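Local coordinates for leucine-rich repeat protein (Bacteroides thetaiotaomicron, PDB 4ECN), which is of unknown function but, as an extracellular protein built on leucine-rich repeats, may bind other proteins, at residues Y10-F15 against S75-L80; Q14-K19 against L118-L123; K43-M48 against S56-L61. One frame throughout, in Å; residues are numbered along the deposited sequence.

Contact 1. Residues Y10-F15 against S75-L80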
loop_
_atom_site.group_PDB
_atom_site.type_symbol
_atom_site.label_atom_id
_atom_site.label_comp_id
_atom_site.label_asym_id
_atom_site.label_seq_id
_atom_site.Cartn_x
_atom_site.Cartn_y
_atom_site.Cartn_z
ATOM N N TYR A 10 28.547 50.112 -9.868
ATOM C CA TYR A 10 28.978 49.203 -10.928
ATOM C C TYR A 10 30.122 48.260 -10.515
ATOM O O TYR A 10 30.864 48.531 -9.567
ATOM C CB TYR A 10 29.450 50.011 -12.151
ATOM C CG TYR A 10 28.376 50.859 -12.795
ATOM C CD1 TYR A 10 28.139 52.166 -12.369
ATOM C CD2 TYR A 10 27.618 50.372 -13.858
ATOM C CE1 TYR A 10 27.148 52.952 -12.958
ATOM C CE2 TYR A 10 26.620 51.145 -14.449
ATOM C CZ TYR A 10 26.392 52.437 -13.998
ATOM O OH TYR A 10 25.417 53.212 -14.576
ATOM N N GLY A 11 30.242 47.177 -11.288
ATOM C CA GLY A 11 31.253 46.133 -11.180
ATOM C C GLY A 11 31.799 45.743 -12.539
ATOM O O GLY A 11 31.584 46.468 -13.515
ATOM N N TYR A 12 32.551 44.627 -12.621
ATOM C CA TYR A 12 33.168 44.217 -13.885
ATOM C C TYR A 12 33.092 42.717 -14.094
ATOM O O TYR A 12 33.041 41.948 -13.137
ATOM C CB TYR A 12 34.634 44.674 -13.968
ATOM C CG TYR A 12 34.781 46.179 -13.973
ATOM C CD1 TYR A 12 34.769 46.895 -15.165
ATOM C CD2 TYR A 12 34.894 46.894 -12.781
ATOM C CE1 TYR A 12 34.871 48.286 -15.172
ATOM C CE2 TYR A 12 34.957 48.286 -12.775
ATOM C CZ TYR A 12 34.955 48.976 -13.974
ATOM O OH TYR A 12 35.044 50.344 -13.974
ATOM N N VAL A 13 33.042 42.318 -15.373
ATOM C CA VAL A 13 32.986 40.929 -15.831
ATOM C C VAL A 13 33.982 40.755 -16.960
ATOM O O VAL A 13 34.219 41.681 -17.744
ATOM C CB VAL A 13 31.566 40.464 -16.271
ATOM C CG1 VAL A 13 31.525 38.968 -16.549
ATOM C CG2 VAL A 13 30.532 40.806 -15.224
ATOM N N GLN A 14 34.572 39.566 -17.016
ATOM C CA GLN A 14 35.445 39.131 -18.081
ATOM C C GLN A 14 35.126 37.693 -18.322
ATOM O O GLN A 14 34.633 37.024 -17.414
ATOM C CB GLN A 14 36.932 39.384 -17.804
ATOM C CG GLN A 14 37.553 38.632 -16.630
ATOM C CD GLN A 14 39.015 38.994 -16.476
ATOM O OE1 GLN A 14 39.459 40.107 -16.813
ATOM N NE2 GLN A 14 39.791 38.063 -15.937
ATOM N N PHE A 15 35.328 37.226 -19.553
ATOM C CA PHE A 15 35.002 35.847 -19.895
ATOM C C PHE A 15 36.262 35.083 -20.275
ATOM O O PHE A 15 37.194 35.641 -20.859
ATOM C CB PHE A 15 33.959 35.792 -21.026
ATOM C CG PHE A 15 32.664 36.481 -20.657
ATOM C CD1 PHE A 15 31.677 35.808 -19.950
ATOM C CD2 PHE A 15 32.447 37.812 -20.988
ATOM C CE1 PHE A 15 30.496 36.457 -19.583
ATOM C CE2 PHE A 15 31.271 38.458 -20.618
ATOM C CZ PHE A 15 30.302 37.778 -19.921
ATOM N N SER A 75 38.260 37.679 -22.375
ATOM C CA SER A 75 37.514 38.888 -22.711
ATOM C C SER A 75 37.972 40.123 -21.924
ATOM O O SER A 75 38.381 40.010 -20.761
ATOM C CB SER A 75 36.032 38.652 -22.432
ATOM O OG SER A 75 35.247 39.828 -22.513
ATOM N N ASP A 76 37.832 41.313 -22.560
ATOM C CA ASP A 76 38.066 42.628 -21.955
ATOM C C ASP A 76 37.074 42.861 -20.799
ATOM O O ASP A 76 36.006 42.236 -20.784
ATOM C CB ASP A 76 37.910 43.755 -23.013
ATOM C CG ASP A 76 39.046 44.025 -23.999
ATOM O OD1 ASP A 76 40.226 43.906 -23.598
ATOM O OD2 ASP A 76 38.757 44.522 -25.114
ATOM N N LYS A 77 37.406 43.753 -19.844
ATOM C CA LYS A 77 36.498 44.080 -18.733
ATOM C C LYS A 77 35.197 44.676 -19.258
ATOM O O LYS A 77 35.223 45.502 -20.174
ATOM C CB LYS A 77 37.143 45.073 -17.740
ATOM C CG LYS A 77 37.884 44.495 -16.538
ATOM C CD LYS A 77 38.354 45.664 -15.633
ATOM C CE LYS A 77 38.982 45.234 -14.321
ATOM N NZ LYS A 77 39.190 46.380 -13.389
ATOM N N LEU A 78 34.068 44.268 -18.683
ATOM C CA LEU A 78 32.766 44.800 -19.056
ATOM C C LEU A 78 32.112 45.462 -17.844
ATOM O O LEU A 78 31.761 44.769 -16.884
ATOM C CB LEU A 78 31.870 43.686 -19.637
ATOM C CG LEU A 78 30.383 44.010 -19.872
ATOM C CD1 LEU A 78 30.203 45.154 -20.860
ATOM C CD2 LEU A 78 29.621 42.776 -20.302
ATOM N N GLN A 79 31.936 46.793 -17.892
ATOM C CA GLN A 79 31.298 47.487 -16.782
ATOM C C GLN A 79 29.793 47.312 -16.866
ATOM O O GLN A 79 29.186 47.644 -17.884
ATOM C CB GLN A 79 31.672 48.968 -16.744
ATOM C CG GLN A 79 31.258 49.659 -15.444
ATOM C CD GLN A 79 31.733 51.088 -15.371
ATOM O OE1 GLN A 79 32.642 51.525 -16.100
ATOM N NE2 GLN A 79 31.158 51.837 -14.448
ATOM N N LEU A 80 29.205 46.756 -15.805
ATOM C CA LEU A 80 27.773 46.518 -15.681
ATOM C C LEU A 80 27.292 46.964 -14.339
ATOM O O LEU A 80 28.097 47.060 -13.421
ATOM C CB LEU A 80 27.439 45.029 -15.878
ATOM C CG LEU A 80 27.610 44.441 -17.270
ATOM C CD1 LEU A 80 27.631 42.933 -17.208
ATOM C CD2 LEU A 80 26.529 44.920 -18.206
#
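The Tyr12 ring carries the ammonium of Lys77 over one face: NZ lies 4.5 Å from the ring centroid and only 16° off its normal, a cation-pi contact. The Lys77 chain runs out extended to get there, with CD 3.8 Å from Tyr12 CD1. Gln79 lies beside the same ring, pointing the same way, and its CB is 3.6 Å from Tyr12 CE1. The Gln79 and Tyr10 side chains cross at about a right angle, with NE2 3.4 Å from Tyr10 CG and the amide plane nearly perpendicular to the ring. At the edge of the Tyr10 ring sits the carbonyl oxygen of Leu80, which also accepts the bond from Gly11 N at 3.0 Å. Phe15 has Val13 CG1 over one face, offset toward the rim, and Ser75 CB at its edge.

The backbone bonds between Val13 and Leu78 are bent, and Ser75 N reaches Phe15 O at 2.8 Å. Val13 and Leu80 point to the other face from Tyr12, and both side chains touch Val113. This is antiparallel pairing of strands 10-18 and 73-81 within an N-terminal DUF4458 domain, a family grouped with the transthyretin-like beta folds.

Contact 2. Residues Q14-K19 against L118-L123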
loop_
_atom_site.group_PDB
_atom_site.type_symbol
_atom_site.label_atom_id
_atom_site.label_comp_id
_atom_site.label_asym_id
_atom_site.label_seq_id
_atom_site.Cartn_x
_atom_site.Cartn_y
_atom_site.Cartn_z
ATOM N N GLN A 14 34.572 39.566 -17.016
ATOM C CA GLN A 14 35.445 39.131 -18.081
ATOM C C GLN A 14 35.126 37.693 -18.322
ATOM O O GLN A 14 34.633 37.024 -17.414
ATOM C CB GLN A 14 36.932 39.384 -17.804
ATOM C CG GLN A 14 37.553 38.632 -16.630
ATOM C CD GLN A 14 39.015 38.994 -16.476
ATOM O OE1 GLN A 14 39.459 40.107 -16.813
ATOM N NE2 GLN A 14 39.791 38.063 -15.937
ATOM N N PHE A 15 35.328 37.226 -19.553
ATOM C CA PHE A 15 35.002 35.847 -19.895
ATOM C C PHE A 15 36.262 35.083 -20.275
ATOM O O PHE A 15 37.194 35.641 -20.859
ATOM C CB PHE A 15 33.959 35.792 -21.026
ATOM C CG PHE A 15 32.664 36.481 -20.657
ATOM C CD1 PHE A 15 31.677 35.808 -19.950
ATOM C CD2 PHE A 15 32.447 37.812 -20.988
ATOM C CE1 PHE A 15 30.496 36.457 -19.583
ATOM C CE2 PHE A 15 31.271 38.458 -20.618
ATOM C CZ PHE A 15 30.302 37.778 -19.921
ATOM N N LYS A 16 36.292 33.811 -19.881
ATOM C CA LYS A 16 37.374 32.868 -20.133
ATOM C C LYS A 16 36.774 31.676 -20.903
ATOM O O LYS A 16 35.863 31.031 -20.375
ATOM C CB LYS A 16 38.010 32.458 -18.786
ATOM C CG LYS A 16 39.530 32.435 -18.758
ATOM C CD LYS A 16 40.011 31.877 -17.420
ATOM C CE LYS A 16 41.503 31.949 -17.194
ATOM N NZ LYS A 16 41.878 31.385 -15.867
ATOM N N LEU A 17 37.197 31.457 -22.177
ATOM C CA LEU A 17 36.687 30.370 -23.032
ATOM C C LEU A 17 37.301 29.021 -22.617
ATOM O O LEU A 17 38.524 28.896 -22.523
ATOM C CB LEU A 17 36.954 30.649 -24.526
ATOM C CG LEU A 17 35.998 31.642 -25.219
ATOM C CD1 LEU A 17 36.596 32.200 -26.485
ATOM C CD2 LEU A 17 34.655 31.000 -25.541
ATOM N N TYR A 18 36.439 28.035 -22.336
ATOM C CA TYR A 18 36.831 26.701 -21.896
ATOM C C TYR A 18 36.413 25.640 -22.909
ATOM O O TYR A 18 35.443 25.829 -23.650
ATOM C CB TYR A 18 36.224 26.380 -20.515
ATOM C CG TYR A 18 36.915 27.088 -19.367
ATOM C CD1 TYR A 18 36.647 28.423 -19.080
ATOM C CD2 TYR A 18 37.807 26.412 -18.540
ATOM C CE1 TYR A 18 37.285 29.084 -18.030
ATOM C CE2 TYR A 18 38.435 27.056 -17.470
ATOM C CZ TYR A 18 38.174 28.397 -17.220
ATOM O OH TYR A 18 38.792 29.048 -16.173
ATOM N N LYS A 19 37.165 24.522 -22.938
ATOM C CA LYS A 19 36.932 23.369 -23.808
ATOM C C LYS A 19 35.911 22.423 -23.152
ATOM O O LYS A 19 35.709 22.499 -21.935
ATOM C CB LYS A 19 38.260 22.649 -24.109
ATOM C CG LYS A 19 39.237 23.490 -24.928
ATOM C CD LYS A 19 40.577 22.796 -25.161
ATOM C CE LYS A 19 41.434 23.561 -26.147
ATOM N NZ LYS A 19 42.766 22.925 -26.343
ATOM N N LEU A 118 35.265 42.216 -9.608
ATOM C CA LEU A 118 35.676 41.695 -10.897
ATOM C C LEU A 118 35.390 40.230 -10.913
ATOM O O LEU A 118 36.027 39.449 -10.202
ATOM C CB LEU A 118 37.141 41.990 -11.245
ATOM C CG LEU A 118 37.712 41.322 -12.522
ATOM C CD1 LEU A 118 36.904 41.688 -13.788
ATOM C CD2 LEU A 118 39.158 41.728 -12.729
ATOM N N LEU A 119 34.391 39.876 -11.710
ATOM C CA LEU A 119 33.918 38.520 -11.909
ATOM C C LEU A 119 34.537 37.935 -13.155
ATOM O O LEU A 119 34.690 38.635 -14.146
ATOM C CB LEU A 119 32.381 38.552 -12.021
ATOM C CG LEU A 119 31.653 37.267 -12.410
ATOM C CD1 LEU A 119 31.699 36.254 -11.305
ATOM C CD2 LEU A 119 30.229 37.558 -12.764
ATOM N N GLU A 120 34.903 36.659 -13.107
ATOM C CA GLU A 120 35.400 35.967 -14.287
ATOM C C GLU A 120 34.466 34.829 -14.566
ATOM O O GLU A 120 34.355 33.911 -13.747
ATOM C CB GLU A 120 36.850 35.502 -14.135
ATOM C CG GLU A 120 37.453 35.016 -15.445
ATOM C CD GLU A 120 38.891 34.550 -15.335
ATOM O OE1 GLU A 120 39.131 33.484 -14.720
ATOM O OE2 GLU A 120 39.776 35.243 -15.890
ATOM N N LYS A 121 33.727 34.922 -15.681
ATOM C CA LYS A 121 32.761 33.888 -16.039
ATOM C C LYS A 121 33.396 32.897 -17.000
ATOM O O LYS A 121 34.073 33.258 -17.966
ATOM C CB LYS A 121 31.463 34.476 -16.634
ATOM C CG LYS A 121 30.328 33.459 -16.853
ATOM C CD LYS A 121 29.635 33.028 -15.549
ATOM C CE LYS A 121 28.676 31.882 -15.729
ATOM N NZ LYS A 121 29.389 30.594 -15.970
ATOM N N ALA A 122 33.185 31.635 -16.691
ATOM C CA ALA A 122 33.643 30.524 -17.489
ATOM C C ALA A 122 32.590 30.177 -18.542
ATOM O O ALA A 122 31.454 29.790 -18.209
ATOM C CB ALA A 122 33.930 29.327 -16.590
ATOM N N LEU A 123 32.956 30.357 -19.810
ATOM C CA LEU A 123 32.088 29.970 -20.901
ATOM C C LEU A 123 32.638 28.689 -21.505
ATOM O O LEU A 123 33.759 28.696 -22.013
ATOM C CB LEU A 123 31.936 31.086 -21.952
ATOM C CG LEU A 123 31.096 32.303 -21.566
ATOM C CD1 LEU A 123 31.099 33.323 -22.679
ATOM C CD2 LEU A 123 29.663 31.912 -21.217
#
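Gln14 turns its CG between the backbone N and the carbonyl carbon (chi1 64°), while Glu120 across from it holds CG anti to its own backbone N (chi1 -169°). Both chains run on extended, and the two cross at a slant with amide and carboxylate planes 20° apart. Gln14 NE2 then donates to Glu120 OE2 at 2.8 Å, meeting that oxygen on its anti side and somewhat out of the carboxylate plane. The other carboxylate oxygen faces Lys16: Glu120 OE1 is 3.3 Å from Lys16 CD and 3.6 Å from Lys16 NZ, a long salt bridge. Lys16 NZ also makes a weak, long ion pair with Glu70.

Beneath these groups the strands run parallel. Gln14 is bonded through its N to Leu119 O and through its O to Lys121 N, Lys16 in the same way to Lys121 O and Leu123 N, and Tyr18 N bonds to Leu123 O at 2.8 Å. Tyr18 also rests CE1 on Ala122 CB at 3.7 Å.

On the opposite face Phe15 takes over. Its CD1 is 3.6 Å from Lys121 CB and 3.7 Å from Leu123 CD1, both approaching the ring obliquely. Lys121 bends its chain away, and its NZ bonds to Ala122 O and forms a salt bridge with Asp108.

Chemically, then, Phe15 and Leu123 pack on one face together with the aliphatic base of Lys121, whose ammonium leads away. On the other, an amide N-H and a lysine address separate oxygens of Glu120, which would be expected to favour its charged form.

Contact 3. Residues K43-M48 against S56-L61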
loop_
_atom_site.group_PDB
_atom_site.type_symbol
_atom_site.label_atom_id
_atom_site.label_comp_id
_atom_site.label_asym_id
_atom_site.label_seq_id
_atom_site.Cartn_x
_atom_site.Cartn_y
_atom_site.Cartn_z
ATOM N N LYS A 43 36.800 38.524 -30.997
ATOM C CA LYS A 43 35.619 39.235 -30.464
ATOM C C LYS A 43 34.567 38.249 -29.905
ATOM O O LYS A 43 34.636 37.048 -30.177
ATOM C CB LYS A 43 34.959 40.126 -31.537
ATOM C CG LYS A 43 35.505 41.540 -31.645
ATOM C CD LYS A 43 34.774 42.325 -32.738
ATOM C CE LYS A 43 35.253 43.751 -32.887
ATOM N NZ LYS A 43 34.502 44.477 -33.945
ATOM N N ILE A 44 33.610 38.763 -29.111
ATOM C CA ILE A 44 32.500 38.001 -28.533
ATOM C C ILE A 44 31.347 38.971 -28.223
ATOM O O ILE A 44 31.576 40.082 -27.725
ATOM C CB ILE A 44 32.888 37.146 -27.284
ATOM C CG1 ILE A 44 31.772 36.136 -26.930
ATOM C CG2 ILE A 44 33.309 38.014 -26.068
ATOM C CD1 ILE A 44 32.112 35.125 -25.891
ATOM N N LYS A 45 30.119 38.552 -28.540
ATOM C CA LYS A 45 28.919 39.325 -28.243
ATOM C C LYS A 45 28.078 38.460 -27.324
ATOM O O LYS A 45 27.440 37.499 -27.755
ATOM C CB LYS A 45 28.175 39.783 -29.525
ATOM C CG LYS A 45 26.977 40.731 -29.270
ATOM C CD LYS A 45 26.446 41.415 -30.553
ATOM C CE LYS A 45 25.723 40.495 -31.514
ATOM N NZ LYS A 45 25.588 41.091 -32.873
ATOM N N VAL A 46 28.160 38.745 -26.044
ATOM C CA VAL A 46 27.435 37.975 -25.056
ATOM C C VAL A 46 26.046 38.622 -24.876
ATOM O O VAL A 46 25.923 39.804 -24.525
ATOM C CB VAL A 46 28.231 37.842 -23.729
ATOM C CG1 VAL A 46 27.477 36.992 -22.721
ATOM C CG2 VAL A 46 29.620 37.256 -23.976
ATOM N N VAL A 47 25.012 37.829 -25.162
ATOM C CA VAL A 47 23.611 38.220 -25.035
ATOM C C VAL A 47 23.168 37.896 -23.591
ATOM O O VAL A 47 23.306 36.756 -23.141
ATOM C CB VAL A 47 22.739 37.521 -26.119
ATOM C CG1 VAL A 47 21.255 37.836 -25.943
ATOM C CG2 VAL A 47 23.201 37.900 -27.520
HETATM N N MSE A 48 22.664 38.905 -22.872
HETATM C CA MSE A 48 22.218 38.762 -21.481
HETATM C C MSE A 48 20.841 39.341 -21.234
HETATM O O MSE A 48 20.363 40.152 -22.027
HETATM C CB MSE A 48 23.187 39.479 -20.533
HETATM C CG MSE A 48 24.511 38.790 -20.332
HETATM SE SE MSE A 48 25.776 40.075 -19.602
HETATM C CE MSE A 48 26.117 41.146 -21.264
ATOM N N SER A 56 22.561 42.953 -25.293
ATOM C CA SER A 56 23.838 42.335 -25.666
ATOM C C SER A 56 24.958 43.374 -25.747
ATOM O O SER A 56 24.683 44.553 -25.953
ATOM C CB SER A 56 23.705 41.620 -27.012
ATOM O OG SER A 56 23.359 42.497 -28.073
ATOM N N GLN A 57 26.215 42.936 -25.609
ATOM C CA GLN A 57 27.359 43.838 -25.671
ATOM C C GLN A 57 28.540 43.141 -26.329
ATOM O O GLN A 57 28.809 41.983 -26.024
ATOM C CB GLN A 57 27.730 44.329 -24.252
ATOM C CG GLN A 57 28.903 45.321 -24.192
ATOM C CD GLN A 57 28.566 46.698 -24.693
ATOM O OE1 GLN A 57 27.909 47.483 -24.002
ATOM N NE2 GLN A 57 29.060 47.039 -25.882
ATOM N N THR A 58 29.257 43.853 -27.208
ATOM C CA THR A 58 30.424 43.308 -27.898
ATOM C C THR A 58 31.705 43.681 -27.122
ATOM O O THR A 58 31.872 44.828 -26.689
ATOM C CB THR A 58 30.480 43.788 -29.364
ATOM O OG1 THR A 58 29.205 43.588 -29.986
ATOM C CG2 THR A 58 31.575 43.078 -30.179
ATOM N N LEU A 59 32.593 42.678 -26.950
ATOM C CA LEU A 59 33.903 42.759 -26.291
ATOM C C LEU A 59 34.966 42.090 -27.151
ATOM O O LEU A 59 34.635 41.250 -27.984
ATOM C CB LEU A 59 33.871 42.102 -24.888
ATOM C CG LEU A 59 33.042 42.791 -23.808
ATOM C CD1 LEU A 59 32.643 41.818 -22.732
ATOM C CD2 LEU A 59 33.751 44.004 -23.233
ATOM N N LEU A 60 36.237 42.441 -26.937
ATOM C CA LEU A 60 37.355 41.848 -27.669
ATOM C C LEU A 60 37.951 40.664 -26.892
ATOM O O LEU A 60 37.879 40.615 -25.659
ATOM C CB LEU A 60 38.458 42.899 -27.954
ATOM C CG LEU A 60 38.113 44.097 -28.847
ATOM C CD1 LEU A 60 38.944 45.309 -28.474
ATOM C CD2 LEU A 60 38.271 43.763 -30.319
ATOM N N LEU A 61 38.546 39.724 -27.632
ATOM C CA LEU A 61 39.235 38.548 -27.114
ATOM C C LEU A 61 40.741 38.792 -27.046
ATOM O O LEU A 61 41.347 39.247 -28.021
ATOM C CB LEU A 61 38.940 37.321 -28.003
ATOM C CG LEU A 61 37.849 36.330 -27.586
ATOM C CD1 LEU A 61 36.540 37.008 -27.333
ATOM C CD2 LEU A 61 37.655 35.257 -28.646
#
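Ile44 and Leu59 exchange the two shortest hydrogen bonds here: Ile44 N to Leu59 O and Leu59 N to Ile44 O, each 2.9 Å. One step further on, Val46 and Gln57 repeat the exchange, but both of their bonds are weak at 3.3 Å. Between these rungs the CA hydrogens face carbonyls, as where Thr58 CA approaches Ile44 O.

The two strands, 43-49 and 54-63, form a beta hairpin, an antiparallel ladder in which hydrogen-bonded and non-hydrogen-bonded pairs alternate. Within the DUF4458 sheet, strand 43-49 pairs on its other side with strand 83-93, and strand 54-63 with strand 73-81.

Lys43, Lys45 and Val47 share one face with Ser56, Thr58 and Leu60. Lys43 lies side by side with Leu60, its CG 3.8 Å from Leu60 CD2, and its extended chain carries NZ on to a salt bridge with Asp97. Lys45 crosses Thr58 at a slant, with its CD 3.6 Å from Thr58 OG1, and its NZ makes a weak hydrogen bond with Tyr93 OH. Val47 CG2 packs on Ser56 CB.

The other face, with Ile44, Val46 and Leu59, is mostly apolar, Gln57 being the exception. Ile44 holds CG1 anti to the backbone N (chi1 -167°), which sets CG2 between that N and the carbonyl carbon. There CG2 meets Leu61 CD1 at 3.6 Å, the two side chains crossing at about a right angle, and Leu61 CD1 also lies close to the Lys43 carbonyl. Leu61 touches Leu17 of strand 10-18 as well. An alanine in place of Leu61 would probably open a gap beside Ile44 CG2 and deprive Leu17 of a packing partner. Farther along, Val46 turns to Phe15 and Ile87, while Leu59 packs on Ser75 and Leu78.

How the contacts relate
All three contacts belong to one mixed beta sheet of the N-terminal DUF4458 domain, far from the centre of the elongated chain. Contacts 1 and 2 share strand 10-18, which pairs antiparallel with 73-81 on one side and parallel with 118-124 on the other; their centres are about 10 Å apart. Contact 3, the hairpin, is nested along the chain inside the loops closed by both, about 10 Å from the centre of contact 1 and 12 Å from that of contact 2. Strand 54-63 pairs with 73-81, linking contacts 3 and 1. Phe15 packs on Val46 and Leu123 on Ile44, so side chains of contacts 2 and 3 meet in a shared apolar layer.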